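Local coordinates for isomerase (Escherichia coli, PDB 5VHU) that probably interconverts arabinose 5-phosphate and ribulose 5-phosphate, as a tetrameric sugar isomerase (SIS) family member of the GutQ/KpsF subfamily, at the interface of chains A and B. Residues are numbered along the deposited sequence; one frame, centred on the assembly and turned at random. Chains: chain A/B, Isomerase.

The interface of chains A and B. Residues chain A 80-84; chain B 67, 186-188.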
ATOM      1  N   ALA A  80      10.993   3.742   5.337  1.00  7.29           N
ATOM      2  CA  ALA A  80      12.282   4.366   4.965  1.00  7.33           C
ATOM      3  C   ALA A  80      13.338   3.931   5.997  1.00  7.75           C
ATOM      4  O   ALA A  80      14.447   3.483   5.635  1.00  7.73           O
ATOM      5  CB  ALA A  80      12.151   5.921   4.962  1.00  7.82           C
ATOM      6  N   VAL A  81      12.999   4.026   7.281  1.00  7.04           N
ATOM      7  CA  VAL A  81      14.042   3.720   8.330  1.00  7.95           C
ATOM      8  C   VAL A  81      14.133   2.199   8.627  1.00  7.83           C
ATOM      9  O   VAL A  81      14.935   1.759   9.431  1.00  8.82           O
ATOM     10  CB  VAL A  81      13.901   4.584   9.619  1.00  8.96           C
ATOM     11  CG1 VAL A  81      13.974   6.050   9.190  1.00 10.10           C
ATOM     12  CG2 VAL A  81      12.630   4.237  10.429  1.00  9.19           C
ATOM     13  N   HIS A  82      13.295   1.423   7.944  1.00  8.88           N
ATOM     14  CA  HIS A  82      13.401  -0.062   7.965  1.00  9.29           C
ATOM     15  C   HIS A  82      14.006  -0.576   6.665  1.00  9.69           C
ATOM     16  O   HIS A  82      13.790  -1.755   6.332  1.00 11.11           O
ATOM     17  CB  HIS A  82      12.033  -0.688   8.296  1.00 10.49           C
ATOM     18  CG  HIS A  82      11.575  -0.396   9.699  1.00 12.07           C
ATOM     19  ND1 HIS A  82      11.692  -1.304  10.715  1.00 15.33           N
ATOM     20  CD2 HIS A  82      11.017   0.706  10.256  1.00 13.04           C
ATOM     21  CE1 HIS A  82      11.258  -0.778  11.849  1.00 17.38           C
ATOM     22  NE2 HIS A  82      10.833   0.447  11.594  1.00 15.17           N
ATOM     23  N   GLY A  83      14.846   0.235   5.990  1.00  8.80           N
ATOM     24  CA  GLY A  83      15.511  -0.248   4.813  1.00  9.14           C
ATOM     25  C   GLY A  83      15.170   0.473   3.529  1.00  8.91           C
ATOM     26  O   GLY A  83      15.986   0.491   2.603  1.00  8.72           O
ATOM     27  N   ASP A  84      13.961   1.073   3.440  1.00  8.20           N
ATOM     28  CA  ASP A  84      13.530   1.603   2.147  1.00  8.35           C
ATOM     29  C   ASP A  84      14.290   2.891   1.790  1.00  8.58           C
ATOM     30  O   ASP A  84      14.169   3.353   0.664  1.00  7.90           O
ATOM     31  CB  ASP A  84      11.990   1.859   2.089  1.00  8.61           C
ATOM     32  CG  ASP A  84      11.159   0.622   2.091  1.00 10.95           C
ATOM     33  OD1 ASP A  84      11.641  -0.480   2.393  1.00 13.23           O
ATOM     34  OD2 ASP A  84       9.938   0.716   1.756  1.00 10.61           O
TER
ATOM     35  N   SER B  67      17.129  -2.669   0.672  1.00  9.15           N
ATOM     36  CA  SER B  67      17.705  -2.632   2.029  1.00 10.50           C
ATOM     37  C   SER B  67      19.074  -3.298   2.035  1.00 11.09           C
ATOM     38  O   SER B  67      19.858  -3.101   2.985  1.00 12.59           O
ATOM     39  CB  SER B  67      16.796  -3.321   3.028  1.00 12.09           C
ATOM     40  OG  SER B  67      16.695  -4.686   2.718  1.00 14.11           O
ATOM     41  N   TYR B 186      20.686   2.620   5.896  1.00 11.03           N
ATOM     42  CA  TYR B 186      19.276   2.466   5.463  1.00 11.32           C
ATOM     43  C   TYR B 186      18.362   1.961   6.541  1.00 12.09           C
ATOM     44  O   TYR B 186      17.128   2.033   6.371  1.00 12.37           O
ATOM     45  CB  TYR B 186      19.222   1.540   4.245  1.00 11.40           C
ATOM     46  CG  TYR B 186      20.068   1.978   3.064  1.00 11.96           C
ATOM     47  CD1 TYR B 186      20.288   3.332   2.788  1.00 12.57           C
ATOM     48  CD2 TYR B 186      20.659   1.020   2.236  1.00 12.71           C
ATOM     49  CE1 TYR B 186      21.067   3.724   1.693  1.00 13.10           C
ATOM     50  CE2 TYR B 186      21.432   1.393   1.135  1.00 12.62           C
ATOM     51  CZ  TYR B 186      21.621   2.732   0.889  1.00 14.02           C
ATOM     52  OH  TYR B 186      22.374   3.075  -0.188  1.00 16.52           O
ATOM     53  N   HIS B 187      18.908   1.501   7.674  1.00 12.66           N
ATOM     54  CA  HIS B 187      18.091   0.915   8.729  1.00 15.76           C
ATOM     55  C   HIS B 187      18.611   1.475  10.079  1.00 18.70           C
ATOM     56  O   HIS B 187      19.200   0.705  10.838  1.00 22.23           O
ATOM     57  CB  HIS B 187      18.116  -0.657   8.578  1.00 17.17           C
ATOM     58  CG  HIS B 187      17.050  -1.358   9.355  1.00 22.23           C
ATOM     59  ND1 HIS B 187      16.811  -1.099  10.698  1.00 26.87           N
ATOM     60  CD2 HIS B 187      16.124  -2.280   8.984  1.00 21.68           C
ATOM     61  CE1 HIS B 187      15.787  -1.831  11.124  1.00 24.78           C
ATOM     62  NE2 HIS B 187      15.347  -2.546  10.105  1.00 24.71           N
ATOM     63  N   PRO B 188      18.476   2.810  10.338  1.00 20.25           N
ATOM     64  CA  PRO B 188      19.196   3.515  11.460  1.00 25.06           C
ATOM     65  C   PRO B 188      18.667   3.278  12.873  1.00 31.50           C
ATOM     66  O   PRO B 188      17.506   2.942  13.016  1.00 29.90           O
ATOM     67  CB  PRO B 188      18.984   4.998  11.141  1.00 23.25           C
ATOM     68  CG  PRO B 188      17.835   5.066  10.214  1.00 22.39           C
ATOM     69  CD  PRO B 188      17.872   3.802   9.417  1.00 19.44           C
TER
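A:His82 and B:His187, conserved histidines of different subunits, meet edge to face, their ring planes turned 69° apart. The A:His82 ring leads with ND1, 3.9 Å from B:His187 NE2; it lies on the same side of the B:His187 plane as A:His82 CA but displaced past the NE2 rim. The A:His82 CA lies over that face of the B:His187 imidazole, 3.9 Å from its centroid, in a CH-pi contact. The backbone carbonyl O of A:Val81 sits above the same face, near the rim, 3.6 Å from B:His187 ND1. B:His187 CG is anti to the backbone N (chi1 -165°), which lays one face of the ring against the A:Val81–A:His82 backbone.

Apolar packing continues at B:Pro188, whose ring meets the A:Val81 side chain at about a right angle; its CG is 4.0 Å from A:Val81 CB. On the other flank, B:Ser67 CB rests 3.8 Å from A:Gly83 CA, and B:Tyr186 CB lies 3.8 Å from A:Gly83 O.

A:Gly83 N gives a weak, bent hydrogen bond to B:Tyr186 O (2.9 Å, 120° at H). The same carbonyl stands 3.1 Å from A:Ala80 O; both can only accept, making this a close contact and not a hydrogen bond.

The HGD segment beginning at A:His82 and the HPGG segment beginning at B:His187 probably meet at or near the active site. The patch and its two-fold twin belong to an interface of the homotetramer, built from helix 77-84 after strand 72-76 in chain A, and the end of helix 52-67 and the segment leaving helix 180-186 in chain B.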